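Local coordinates for protein ricin B lectin (Clostridium thermocellum, PDB 3VSF) that acts as an exo-beta-1,3-galactanase that breaks down beta-1,3-galactan and carries a ricin-type lectin module that binds galactose, at residues Y182-C187 with G197-A202; L209-L214 with A226-G231; G297-S302 with S350-E355; W325-F330 with P339-V344. One frame throughout, in Å; residues are numbered along the deposited sequence.

Interaction 1 of 4, residues Y182-C187 with G197-A202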
loop_
_atom_site.group_PDB
_atom_site.type_symbol
_atom_site.label_atom_id
_atom_site.label_comp_id
_atom_site.label_asym_id
_atom_site.label_seq_id
_atom_site.Cartn_x
_atom_site.Cartn_y
_atom_site.Cartn_z
ATOM N N TYR A 182 -27.758 -9.976 -5.167
ATOM C CA TYR A 182 -26.657 -9.953 -4.213
ATOM C C TYR A 182 -26.300 -8.526 -3.813
ATOM O O TYR A 182 -26.274 -7.626 -4.653
ATOM C CB TYR A 182 -25.428 -10.635 -4.814
ATOM C CG TYR A 182 -25.574 -12.126 -5.005
ATOM C CD1 TYR A 182 -26.162 -12.917 -4.028
ATOM C CD2 TYR A 182 -25.126 -12.743 -6.164
ATOM C CE1 TYR A 182 -26.296 -14.282 -4.199
ATOM C CE2 TYR A 182 -25.255 -14.106 -6.345
ATOM C CZ TYR A 182 -25.842 -14.871 -5.359
ATOM O OH TYR A 182 -25.973 -16.230 -5.535
ATOM N N MET A 183 -26.025 -8.322 -2.528
ATOM C CA MET A 183 -25.561 -7.026 -2.051
ATOM C C MET A 183 -24.197 -6.719 -2.659
ATOM O O MET A 183 -23.410 -7.626 -2.926
ATOM C CB MET A 183 -25.477 -7.004 -0.523
ATOM C CG MET A 183 -26.800 -7.269 0.179
ATOM S SD MET A 183 -26.730 -7.002 1.961
ATOM C CE MET A 183 -26.458 -5.234 2.030
ATOM N N SER A 184 -23.924 -5.438 -2.883
ATOM C CA SER A 184 -22.670 -5.026 -3.501
ATOM C C SER A 184 -22.216 -3.667 -2.983
ATOM O O SER A 184 -22.699 -2.628 -3.436
ATOM C CB SER A 184 -22.813 -4.986 -5.023
ATOM O OG SER A 184 -21.639 -4.483 -5.636
ATOM N N ARG A 185 -21.286 -3.679 -2.033
ATOM C CA ARG A 185 -20.748 -2.441 -1.477
ATOM C C ARG A 185 -19.340 -2.159 -1.997
ATOM O O ARG A 185 -19.160 -1.867 -3.179
ATOM C CB ARG A 185 -20.770 -2.477 0.053
ATOM C CG ARG A 185 -22.173 -2.495 0.641
ATOM C CD ARG A 185 -22.187 -1.978 2.070
ATOM N NE ARG A 185 -23.544 -1.728 2.549
ATOM C CZ ARG A 185 -24.223 -2.551 3.340
ATOM N NH1 ARG A 185 -23.671 -3.685 3.752
ATOM N NH2 ARG A 185 -25.454 -2.241 3.724
ATOM N N ASP A 186 -18.347 -2.237 -1.115
ATOM C CA ASP A 186 -16.959 -2.021 -1.514
ATOM C C ASP A 186 -16.610 -2.915 -2.697
ATOM O O ASP A 186 -16.812 -4.127 -2.648
ATOM C CB ASP A 186 -16.009 -2.282 -0.344
ATOM C CG ASP A 186 -16.094 -1.211 0.726
ATOM O OD1 ASP A 186 -17.152 -0.554 0.828
ATOM O OD2 ASP A 186 -15.103 -1.026 1.465
ATOM N N CYS A 187 -16.086 -2.313 -3.760
ATOM C CA CYS A 187 -15.867 -3.037 -5.006
ATOM C C CYS A 187 -14.528 -2.713 -5.663
ATOM O O CYS A 187 -13.770 -1.873 -5.180
ATOM C CB CYS A 187 -16.994 -2.730 -5.990
ATOM S SG CYS A 187 -17.074 -0.993 -6.478
ATOM N N GLY A 197 -13.088 -9.570 -18.334
ATOM C CA GLY A 197 -13.291 -8.555 -17.319
ATOM C C GLY A 197 -13.896 -9.138 -16.059
ATOM O O GLY A 197 -14.677 -10.088 -16.116
ATOM N N TYR A 198 -13.532 -8.571 -14.915
ATOM C CA TYR A 198 -14.026 -9.061 -13.636
ATOM C C TYR A 198 -14.417 -7.925 -12.701
ATOM O O TYR A 198 -13.752 -6.891 -12.646
ATOM C CB TYR A 198 -12.981 -9.957 -12.967
ATOM C CG TYR A 198 -12.728 -11.252 -13.702
ATOM C CD1 TYR A 198 -13.411 -12.411 -13.360
ATOM C CD2 TYR A 198 -11.808 -11.316 -14.740
ATOM C CE1 TYR A 198 -13.183 -13.598 -14.029
ATOM C CE2 TYR A 198 -11.575 -12.497 -15.416
ATOM C CZ TYR A 198 -12.264 -13.636 -15.057
ATOM O OH TYR A 198 -12.033 -14.815 -15.727
ATOM N N PHE A 199 -15.507 -8.132 -11.971
ATOM C CA PHE A 199 -15.975 -7.172 -10.982
ATOM C C PHE A 199 -16.108 -7.868 -9.635
ATOM O O PHE A 199 -16.753 -8.910 -9.528
ATOM C CB PHE A 199 -17.319 -6.578 -11.408
ATOM C CG PHE A 199 -17.932 -5.661 -10.388
ATOM C CD1 PHE A 199 -17.556 -4.329 -10.319
ATOM C CD2 PHE A 199 -18.893 -6.127 -9.505
ATOM C CE1 PHE A 199 -18.122 -3.481 -9.383
ATOM C CE2 PHE A 199 -19.461 -5.284 -8.567
ATOM C CZ PHE A 199 -19.074 -3.960 -8.507
ATOM N N ILE A 200 -15.488 -7.298 -8.609
ATOM C CA ILE A 200 -15.524 -7.888 -7.279
ATOM C C ILE A 200 -16.124 -6.914 -6.273
ATOM O O ILE A 200 -15.849 -5.715 -6.318
ATOM C CB ILE A 200 -14.115 -8.328 -6.818
ATOM C CG1 ILE A 200 -14.194 -9.081 -5.488
ATOM C CG2 ILE A 200 -13.184 -7.128 -6.712
ATOM C CD1 ILE A 200 -12.864 -9.630 -5.022
ATOM N N SER A 201 -16.952 -7.432 -5.371
ATOM C CA SER A 201 -17.598 -6.597 -4.365
ATOM C C SER A 201 -18.028 -7.417 -3.155
ATOM O O SER A 201 -18.165 -8.638 -3.235
ATOM C CB SER A 201 -18.806 -5.869 -4.962
ATOM O OG SER A 201 -19.800 -6.787 -5.388
ATOM N N ALA A 202 -18.239 -6.737 -2.032
ATOM C CA ALA A 202 -18.651 -7.395 -0.798
ATOM C C ALA A 202 -20.156 -7.647 -0.778
ATOM O O ALA A 202 -20.954 -6.712 -0.861
ATOM C CB ALA A 202 -18.233 -6.569 0.408
#
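Both backbone polar groups of Ala-202 are taken by two consecutive residues of a chain that bends round the end of its strand. Arg-185 N reaches Ala-202 O at 3.3 Å, and Ala-202 N gives its hydrogen to Asp-186 O at 3.0 Å, in the plane of that carbonyl. The chain turns at Arg-185 and Asp-186 before Cys-187 joins the sheet. Cys-187 then settles opposite Ser-201 as an antiparallel non-hydrogen-bonded pair, and Cys-187 CA rests close to Ile-200 O.

On the side of the sheet that carries Cys-187 and Ser-201, the hydroxyls of Ser-184 and Ser-201 share a hydrogen bond, OG to OG 3.0 Å. The Phe-199 ring comes up beside them: chi1 of 175° sends it along the strand toward the bend, where Ser-184 OG lies in the ring plane at the edge, 3.7 Å from Phe-199 CE2. Cys-187 CB approaches the same ring obliquely, 3.5 Å from Phe-199 CZ, and Cys-187 SG makes a slanted sulfur-aromatic contact, 5.0 Å from the ring centroid. Farther out, Asp-186 forms a salt bridge with Arg-119, and Arg-185 NH2 bonds to Tyr-143 O, tying the bend to adjoining parts of the domain. The turn leads into edge strand 187-191 of a four-stranded antiparallel sheet, one blade of the five-bladed beta-propeller that characterises family 43 glycosidases.

Interaction 2 of 4, residues L209-L214 with A226-G231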
loop_
_atom_site.group_PDB
_atom_site.type_symbol
_atom_site.label_atom_id
_atom_site.label_comp_id
_atom_site.label_asym_id
_atom_site.label_seq_id
_atom_site.Cartn_x
_atom_site.Cartn_y
_atom_site.Cartn_z
ATOM N N LEU A 209 -17.145 -12.105 -0.060
ATOM C CA LEU A 209 -16.672 -11.439 -1.266
ATOM C C LEU A 209 -17.163 -12.181 -2.501
ATOM O O LEU A 209 -16.994 -13.395 -2.614
ATOM C CB LEU A 209 -15.144 -11.356 -1.282
ATOM C CG LEU A 209 -14.498 -10.251 -0.444
ATOM C CD1 LEU A 209 -12.982 -10.361 -0.494
ATOM C CD2 LEU A 209 -14.954 -8.884 -0.927
ATOM N N HIS A 210 -17.779 -11.447 -3.420
ATOM C CA HIS A 210 -18.263 -12.038 -4.661
ATOM C C HIS A 210 -17.432 -11.584 -5.856
ATOM O O HIS A 210 -17.275 -10.387 -6.098
ATOM C CB HIS A 210 -19.740 -11.700 -4.881
ATOM C CG HIS A 210 -20.681 -12.555 -4.090
ATOM N ND1 HIS A 210 -22.051 -12.419 -4.166
ATOM C CD2 HIS A 210 -20.451 -13.560 -3.213
ATOM C CE1 HIS A 210 -22.624 -13.301 -3.366
ATOM N NE2 HIS A 210 -21.675 -14.006 -2.776
ATOM N N LEU A 211 -16.895 -12.551 -6.592
ATOM C CA LEU A 211 -16.152 -12.263 -7.811
ATOM C C LEU A 211 -17.030 -12.542 -9.024
ATOM O O LEU A 211 -17.304 -13.696 -9.349
ATOM C CB LEU A 211 -14.880 -13.109 -7.880
ATOM C CG LEU A 211 -13.997 -12.899 -9.113
ATOM C CD1 LEU A 211 -13.511 -11.459 -9.187
ATOM C CD2 LEU A 211 -12.823 -13.864 -9.105
ATOM N N TYR A 212 -17.475 -11.479 -9.687
ATOM C CA TYR A 212 -18.344 -11.612 -10.849
ATOM C C TYR A 212 -17.551 -11.536 -12.147
ATOM O O TYR A 212 -16.706 -10.658 -12.317
ATOM C CB TYR A 212 -19.421 -10.522 -10.844
ATOM C CG TYR A 212 -20.250 -10.471 -9.582
ATOM C CD1 TYR A 212 -21.334 -11.321 -9.405
ATOM C CD2 TYR A 212 -19.955 -9.565 -8.572
ATOM C CE1 TYR A 212 -22.096 -11.274 -8.252
ATOM C CE2 TYR A 212 -20.712 -9.511 -7.418
ATOM C CZ TYR A 212 -21.781 -10.367 -7.263
ATOM O OH TYR A 212 -22.535 -10.315 -6.115
ATOM N N GLU A 213 -17.829 -12.459 -13.060
ATOM C CA GLU A 213 -17.238 -12.418 -14.390
ATOM C C GLU A 213 -18.114 -11.574 -15.306
ATOM O O GLU A 213 -19.320 -11.798 -15.402
ATOM C CB GLU A 213 -17.086 -13.828 -14.961
ATOM C CG GLU A 213 -16.519 -13.866 -16.372
ATOM C CD GLU A 213 -16.400 -15.275 -16.918
ATOM O OE1 GLU A 213 -16.652 -16.234 -16.158
ATOM O OE2 GLU A 213 -16.056 -15.424 -18.110
ATOM N N LEU A 214 -17.507 -10.601 -15.973
ATOM C CA LEU A 214 -18.250 -9.689 -16.832
ATOM C C LEU A 214 -18.398 -10.232 -18.249
ATOM O O LEU A 214 -17.599 -11.053 -18.699
ATOM C CB LEU A 214 -17.565 -8.322 -16.874
ATOM C CG LEU A 214 -17.342 -7.638 -15.527
ATOM C CD1 LEU A 214 -16.618 -6.313 -15.714
ATOM C CD2 LEU A 214 -18.664 -7.436 -14.806
ATOM N N ALA A 226 -16.837 -16.832 -8.410
ATOM C CA ALA A 226 -16.562 -17.517 -7.149
ATOM C C ALA A 226 -16.887 -16.670 -5.921
ATOM O O ALA A 226 -16.874 -15.440 -5.976
ATOM C CB ALA A 226 -15.109 -17.974 -7.103
ATOM N N LYS A 227 -17.184 -17.348 -4.817
ATOM C CA LYS A 227 -17.341 -16.693 -3.525
ATOM C C LYS A 227 -16.038 -16.838 -2.747
ATOM O O LYS A 227 -15.538 -17.947 -2.566
ATOM C CB LYS A 227 -18.495 -17.315 -2.738
ATOM C CG LYS A 227 -19.858 -17.162 -3.394
ATOM C CD LYS A 227 -20.955 -17.761 -2.527
ATOM C CE LYS A 227 -22.328 -17.563 -3.150
ATOM N NZ LYS A 227 -23.412 -18.120 -2.295
ATOM N N LEU A 228 -15.491 -15.717 -2.290
ATOM C CA LEU A 228 -14.175 -15.720 -1.659
ATOM C C LEU A 228 -14.203 -15.245 -0.211
ATOM O O LEU A 228 -14.772 -14.198 0.100
ATOM C CB LEU A 228 -13.205 -14.856 -2.468
ATOM C CG LEU A 228 -13.091 -15.198 -3.955
ATOM C CD1 LEU A 228 -12.195 -14.196 -4.667
ATOM C CD2 LEU A 228 -12.576 -16.615 -4.143
ATOM N N PHE A 229 -13.579 -16.023 0.669
ATOM C CA PHE A 229 -13.429 -15.644 2.070
ATOM C C PHE A 229 -14.778 -15.417 2.745
ATOM O O PHE A 229 -15.051 -14.333 3.260
ATOM C CB PHE A 229 -12.560 -14.391 2.187
ATOM C CG PHE A 229 -11.236 -14.509 1.487
ATOM C CD1 PHE A 229 -10.560 -15.719 1.455
ATOM C CD2 PHE A 229 -10.673 -13.416 0.852
ATOM C CE1 PHE A 229 -9.344 -15.833 0.810
ATOM C CE2 PHE A 229 -9.457 -13.523 0.204
ATOM C CZ PHE A 229 -8.792 -14.733 0.184
ATOM N N VAL A 230 -15.614 -16.451 2.742
ATOM C CA VAL A 230 -16.956 -16.356 3.306
ATOM C C VAL A 230 -16.929 -16.207 4.826
ATOM O O VAL A 230 -16.169 -16.886 5.514
ATOM C CB VAL A 230 -17.814 -17.579 2.921
ATOM C CG1 VAL A 230 -17.977 -17.657 1.412
ATOM C CG2 VAL A 230 -17.193 -18.859 3.459
ATOM N N GLY A 231 -17.759 -15.303 5.338
ATOM C CA GLY A 231 -17.880 -15.091 6.769
ATOM C C GLY A 231 -16.665 -14.444 7.404
ATOM O O GLY A 231 -16.624 -14.243 8.618
#
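His-210 and Lys-227 run side by side and point the same way, leaving one side of the sheet together as a non-hydrogen-bonded antiparallel pair. The lysine is extended beyond CG, so its methylenes pass along the imidazole at a slant, with Lys-227 CG 3.7 Å from His-210 CD2 and Lys-227 CE 3.6 Å from His-210 NE2. A bond at its other nitrogen restrains the rotation of the imidazole: His-210 ND1 donates to Tyr-212 OH at 2.9 Å, the hydroxyl lying in the ring plane. Tyr-182 meets the same imidazole edge-to-face.

On the opposite side, leucines do the packing. Leu-209 CB and Leu-228 CB are 4.2 Å apart, Leu-228 CD1 leans toward Leu-211 CB, and the Leu-209 and Phe-229 side chains cross obliquely, Leu-209 CD1 4.1 Å from Phe-229 CD2. Leu-248 of strand 246-251 touches Leu-209, Leu-228 and Phe-229, so this face joins the next sheet. The main chains are held by a two-way pair between Leu-209 and Leu-228, in which Leu-228 N to Leu-209 O is 2.8 Å and nearly straight at 175°, and by Leu-211 N to Ala-226 O at 3.0 Å. This is the register of an antiparallel beta hairpin, here forming the last two strands of a propeller blade.

Interaction 3 of 4, residues G297-S302 with S350-E355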
loop_
_atom_site.group_PDB
_atom_site.type_symbol
_atom_site.label_atom_id
_atom_site.label_comp_id
_atom_site.label_asym_id
_atom_site.label_seq_id
_atom_site.Cartn_x
_atom_site.Cartn_y
_atom_site.Cartn_z
ATOM N N GLY A 297 8.211 -0.155 -16.698
ATOM C CA GLY A 297 9.203 0.747 -17.255
ATOM C C GLY A 297 10.345 0.018 -17.939
ATOM O O GLY A 297 10.228 -1.160 -18.277
ATOM N N SER A 298 11.453 0.724 -18.141
ATOM C CA SER A 298 12.614 0.158 -18.822
ATOM C C SER A 298 13.350 -0.863 -17.956
ATOM O O SER A 298 13.825 -1.883 -18.453
ATOM C CB SER A 298 13.573 1.270 -19.255
ATOM O OG SER A 298 14.001 2.039 -18.144
ATOM N N SER A 299 13.440 -0.581 -16.660
ATOM C CA SER A 299 14.131 -1.467 -15.730
ATOM C C SER A 299 13.320 -2.731 -15.459
ATOM O O SER A 299 13.855 -3.840 -15.476
ATOM C CB SER A 299 14.424 -0.740 -14.416
ATOM O OG SER A 299 15.161 0.448 -14.645
ATOM N N GLY A 300 12.026 -2.556 -15.210
ATOM C CA GLY A 300 11.142 -3.673 -14.935
ATOM C C GLY A 300 9.750 -3.218 -14.548
ATOM O O GLY A 300 9.256 -2.208 -15.050
ATOM N N THR A 301 9.115 -3.962 -13.649
ATOM C CA THR A 301 7.767 -3.632 -13.203
ATOM C C THR A 301 7.690 -3.490 -11.685
ATOM O O THR A 301 8.110 -4.380 -10.946
ATOM C CB THR A 301 6.745 -4.690 -13.663
ATOM O OG1 THR A 301 6.694 -4.718 -15.096
ATOM C CG2 THR A 301 5.362 -4.369 -13.119
ATOM N N SER A 302 7.154 -2.362 -11.230
ATOM C CA SER A 302 6.951 -2.123 -9.806
ATOM C C SER A 302 5.475 -1.862 -9.519
ATOM O O SER A 302 4.869 -0.971 -10.110
ATOM C CB SER A 302 7.795 -0.940 -9.328
ATOM O OG SER A 302 9.176 -1.188 -9.516
ATOM N N SER A 350 11.407 4.368 -15.775
ATOM C CA SER A 350 12.223 3.181 -15.541
ATOM C C SER A 350 11.409 2.049 -14.920
ATOM O O SER A 350 11.794 0.883 -14.994
ATOM C CB SER A 350 13.423 3.520 -14.653
ATOM O OG SER A 350 13.003 4.002 -13.389
ATOM N N GLY A 351 10.280 2.398 -14.311
ATOM C CA GLY A 351 9.447 1.421 -13.636
ATOM C C GLY A 351 10.013 1.056 -12.279
ATOM O O GLY A 351 10.098 -0.120 -11.926
ATOM N N ILE A 352 10.404 2.071 -11.516
ATOM C CA ILE A 352 11.010 1.860 -10.207
ATOM C C ILE A 352 10.307 2.660 -9.117
ATOM O O ILE A 352 10.131 3.872 -9.238
ATOM C CB ILE A 352 12.505 2.237 -10.211
ATOM C CG1 ILE A 352 13.282 1.336 -11.172
ATOM C CG2 ILE A 352 13.082 2.141 -8.807
ATOM C CD1 ILE A 352 14.761 1.650 -11.244
ATOM N N ILE A 353 9.908 1.972 -8.051
ATOM C CA ILE A 353 9.295 2.625 -6.901
ATOM C C ILE A 353 10.043 2.249 -5.627
ATOM O O ILE A 353 9.988 1.104 -5.179
ATOM C CB ILE A 353 7.810 2.241 -6.752
ATOM C CG1 ILE A 353 7.073 2.417 -8.082
ATOM C CG2 ILE A 353 7.153 3.068 -5.657
ATOM C CD1 ILE A 353 5.618 2.002 -8.034
ATOM N N SER A 354 10.745 3.217 -5.046
ATOM C CA SER A 354 11.547 2.957 -3.856
ATOM C C SER A 354 11.428 4.072 -2.822
ATOM O O SER A 354 10.647 5.010 -2.987
ATOM C CB SER A 354 13.016 2.756 -4.234
ATOM O OG SER A 354 13.563 3.933 -4.803
ATOM N N GLU A 355 12.212 3.957 -1.756
ATOM C CA GLU A 355 12.201 4.938 -0.679
ATOM C C GLU A 355 13.021 6.167 -1.052
ATOM O O GLU A 355 14.021 6.065 -1.762
ATOM C CB GLU A 355 12.752 4.318 0.607
ATOM C CG GLU A 355 12.761 5.258 1.802
ATOM C CD GLU A 355 13.386 4.630 3.033
ATOM O OE1 GLU A 355 13.202 5.179 4.140
ATOM O OE2 GLU A 355 14.064 3.590 2.894
#
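Gly-297 and Gly-351 bring two backbones together with CA atoms 3.7 Å apart, at a place where neither chain has a side chain to separate them. Gly-351, with a positive phi of 78°, forms with Ile-352 a G1 beta bulge facing Asp-347, at the start of strand 352-355. Against it lies the tight turn that links strands 288-296 and 301-309, closed on itself by Gly-297 N to Gly-300 O at 2.8 Å.

The carbonyl of Ser-350 is directed into this turn. Ser-299 N donates to Ser-350 O at 2.8 Å, and Gly-300 N adds a weak, longer bond to the same oxygen, which is therefore held by successive amides. The hydroxymethyl groups of Ser-298 and Ser-299 both border Ser-350: Ser-298 OG is 3.4 Å from Ser-350 CA, and Ser-299 OG lies beside Ser-350 CB. The hydroxyl of Ser-350 itself turns to Asp-347. Ile-352 starts away from the turn, yet its CD1 comes back to within 3.6 Å of Ser-299 OG.

Ile-353 closes the other end, its CG1 resting 3.7 Å from Ser-302 CB, while Val-295 and Val-344 also touch this isoleucine. With chi1 of -61°, the Ser-302 hydroxyl bends over the bulge, and Ser-302 OG donates to Gly-351 O at 2.8 Å from above the carbonyl plane, 39° out of it.

Interaction 4 of 4, residues W325-F330 with P339-V344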
loop_
_atom_site.group_PDB
_atom_site.type_symbol
_atom_site.label_atom_id
_atom_site.label_comp_id
_atom_site.label_asym_id
_atom_site.label_seq_id
_atom_site.Cartn_x
_atom_site.Cartn_y
_atom_site.Cartn_z
ATOM N N TRP A 325 0.611 6.392 -0.653
ATOM C CA TRP A 325 1.123 5.546 -1.725
ATOM C C TRP A 325 2.419 4.855 -1.317
ATOM O O TRP A 325 3.347 5.494 -0.820
ATOM C CB TRP A 325 1.339 6.358 -3.005
ATOM C CG TRP A 325 0.064 6.791 -3.662
ATOM C CD1 TRP A 325 -1.200 6.665 -3.163
ATOM C CD2 TRP A 325 -0.072 7.413 -4.945
ATOM N NE1 TRP A 325 -2.114 7.174 -4.054
ATOM C CE2 TRP A 325 -1.447 7.639 -5.157
ATOM C CE3 TRP A 325 0.836 7.802 -5.935
ATOM C CZ2 TRP A 325 -1.935 8.236 -6.317
ATOM C CZ3 TRP A 325 0.350 8.395 -7.086
ATOM C CH2 TRP A 325 -1.023 8.607 -7.267
ATOM N N LEU A 326 2.470 3.545 -1.527
ATOM C CA LEU A 326 3.635 2.751 -1.166
ATOM C C LEU A 326 3.893 1.697 -2.233
ATOM O O LEU A 326 2.979 1.306 -2.957
ATOM C CB LEU A 326 3.417 2.072 0.186
ATOM C CG LEU A 326 3.071 2.979 1.368
ATOM C CD1 LEU A 326 2.626 2.153 2.558
ATOM C CD2 LEU A 326 4.251 3.864 1.736
ATOM N N PRO A 327 5.147 1.236 -2.342
ATOM C CA PRO A 327 5.472 0.165 -3.285
ATOM C C PRO A 327 5.084 -1.199 -2.726
ATOM O O PRO A 327 5.320 -1.472 -1.550
ATOM C CB PRO A 327 6.993 0.267 -3.407
ATOM C CG PRO A 327 7.427 0.807 -2.090
ATOM C CD PRO A 327 6.344 1.757 -1.657
ATOM N N LEU A 328 4.481 -2.038 -3.562
ATOM C CA LEU A 328 4.147 -3.401 -3.167
ATOM C C LEU A 328 5.226 -4.352 -3.669
ATOM O O LEU A 328 5.311 -4.633 -4.864
ATOM C CB LEU A 328 2.782 -3.808 -3.725
ATOM C CG LEU A 328 2.307 -5.220 -3.379
ATOM C CD1 LEU A 328 2.157 -5.384 -1.875
ATOM C CD2 LEU A 328 1.000 -5.542 -4.089
ATOM N N ASN A 329 6.051 -4.845 -2.751
ATOM C CA ASN A 329 7.184 -5.687 -3.115
ATOM C C ASN A 329 6.882 -7.180 -3.019
ATOM O O ASN A 329 6.161 -7.622 -2.126
ATOM C CB ASN A 329 8.402 -5.335 -2.258
ATOM C CG ASN A 329 8.833 -3.889 -2.424
ATOM O OD1 ASN A 329 8.768 -3.332 -3.519
ATOM N ND2 ASN A 329 9.271 -3.273 -1.331
ATOM N N PHE A 330 7.442 -7.948 -3.948
ATOM C CA PHE A 330 7.246 -9.393 -3.973
ATOM C C PHE A 330 8.528 -10.143 -3.621
ATOM O O PHE A 330 9.370 -10.382 -4.486
ATOM C CB PHE A 330 6.751 -9.841 -5.352
ATOM C CG PHE A 330 5.336 -9.436 -5.656
ATOM C CD1 PHE A 330 4.296 -10.342 -5.509
ATOM C CD2 PHE A 330 5.044 -8.154 -6.092
ATOM C CE1 PHE A 330 2.992 -9.974 -5.790
ATOM C CE2 PHE A 330 3.743 -7.782 -6.374
ATOM C CZ PHE A 330 2.716 -8.693 -6.222
ATOM N N PRO A 339 6.028 -2.054 2.718
ATOM C CA PRO A 339 6.775 -1.181 3.627
ATOM C C PRO A 339 6.203 0.229 3.661
ATOM O O PRO A 339 5.574 0.657 2.695
ATOM C CB PRO A 339 8.167 -1.156 3.000
ATOM C CG PRO A 339 7.902 -1.297 1.540
ATOM C CD PRO A 339 6.712 -2.216 1.423
ATOM N N TYR A 340 6.420 0.938 4.763
ATOM C CA TYR A 340 5.986 2.326 4.867
ATOM C C TYR A 340 7.164 3.290 4.797
ATOM O O TYR A 340 8.044 3.276 5.657
ATOM C CB TYR A 340 5.204 2.567 6.158
ATOM C CG TYR A 340 4.891 4.028 6.399
ATOM C CD1 TYR A 340 3.805 4.638 5.781
ATOM C CD2 TYR A 340 5.685 4.800 7.236
ATOM C CE1 TYR A 340 3.519 5.975 5.994
ATOM C CE2 TYR A 340 5.406 6.138 7.455
ATOM C CZ TYR A 340 4.321 6.719 6.833
ATOM O OH TYR A 340 4.040 8.048 7.049
ATOM N N TYR A 341 7.169 4.127 3.768
ATOM C CA TYR A 341 8.160 5.181 3.636
ATOM C C TYR A 341 7.458 6.524 3.771
ATOM O O TYR A 341 6.499 6.801 3.053
ATOM C CB TYR A 341 8.860 5.092 2.280
ATOM C CG TYR A 341 9.489 3.747 1.994
ATOM C CD1 TYR A 341 10.132 3.031 2.993
ATOM C CD2 TYR A 341 9.434 3.193 0.721
ATOM C CE1 TYR A 341 10.708 1.799 2.733
ATOM C CE2 TYR A 341 10.005 1.963 0.451
ATOM C CZ TYR A 341 10.641 1.272 1.460
ATOM O OH TYR A 341 11.209 0.047 1.193
ATOM N N ASP A 342 7.926 7.356 4.696
ATOM C CA ASP A 342 7.324 8.667 4.899
ATOM C C ASP A 342 7.415 9.486 3.615
ATOM O O ASP A 342 6.621 10.400 3.390
ATOM C CB ASP A 342 8.005 9.400 6.055
ATOM C CG ASP A 342 7.151 10.518 6.619
ATOM O OD1 ASP A 342 6.323 10.240 7.513
ATOM O OD2 ASP A 342 7.304 11.672 6.168
ATOM N N SER A 343 8.389 9.147 2.777
ATOM C CA SER A 343 8.548 9.773 1.470
ATOM C C SER A 343 8.936 8.718 0.437
ATOM O O SER A 343 9.825 7.901 0.677
ATOM C CB SER A 343 9.608 10.875 1.523
ATOM O OG SER A 343 9.239 11.897 2.432
ATOM N N VAL A 344 8.264 8.738 -0.709
ATOM C CA VAL A 344 8.496 7.740 -1.746
ATOM C C VAL A 344 8.965 8.377 -3.050
ATOM O O VAL A 344 8.405 9.375 -3.498
ATOM C CB VAL A 344 7.223 6.915 -2.023
ATOM C CG1 VAL A 344 7.447 5.957 -3.183
ATOM C CG2 VAL A 344 6.798 6.160 -0.774
HETATM O O HOH W 1 11.250 -0.793 -1.623
#
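A water molecule joins Asn-329 to Tyr-341, the shorter link being Tyr-341 OH to the water oxygen at 2.9 Å. The water also accepts from Asn-329 ND2 at 3.2 Å, and it lies in the plane of the tyrosine ring, at the edge. The same amide nitrogen has a weak second bond to Glu-337 OE1. The Asn-329 side chain crosses that of Pro-339 at about a right angle, Asn-329 ND2 3.7 Å from Pro-339 CG.

Apolar groups make up the rest of the contact. The Pro-327 ring meets Tyr-341 crosswise, its CG 3.8 Å from Tyr-341 CE2, and Pro-339 CD sits against Pro-327 O. Leu-326 fills the middle. Its chi1 of -56° swings the isobutyl group toward the other chain, where Leu-326 CD1 comes to 3.3 Å from Pro-339 O and Leu-326 CD2 to 3.6 Å from Tyr-341 N, with the Tyr-340 ring near the same methyl. Farther along, Val-344 CG2 covers Trp-325 O at 3.5 Å.

Tyr-340 also looks toward the lectin module: its carbonyl accepts from Ser-439 OG, and its side chain lies about 6 Å from that of Asn-440, a residue known to bind galactose, though no sugar is bound here. The contact lies close to the centre of the molecule, where strand 322-330 of a four-stranded antiparallel sheet is flanked by the segment leading into strand 343-347, with Ile-353 of strand 352-355 packed against both Pro-327 and Val-344.

Interactions 1 and 2 are buried and belong to one four-stranded sheet: strands 197-203 and 208-214 are neighbours in it, joined by probable hydrogen bonds from Tyr-212 N to Phe-199 O and from His-210 N to Ser-201 O. Interaction 1 mixes a chain bend with hydroxyls and an aromatic ring, whereas interaction 2 is regular strand pairing. The other two lie elsewhere, about 27 to 32 Å away between centres. Interaction 4 is nested in the loop closed by interaction 3, and they meet through Ile-353 and Val-344. Yet interaction 3 is a surface contact of glycines and serines, with bonds to two backbone carbonyls, while interaction 4 is buried, largely apolar and bridged by water.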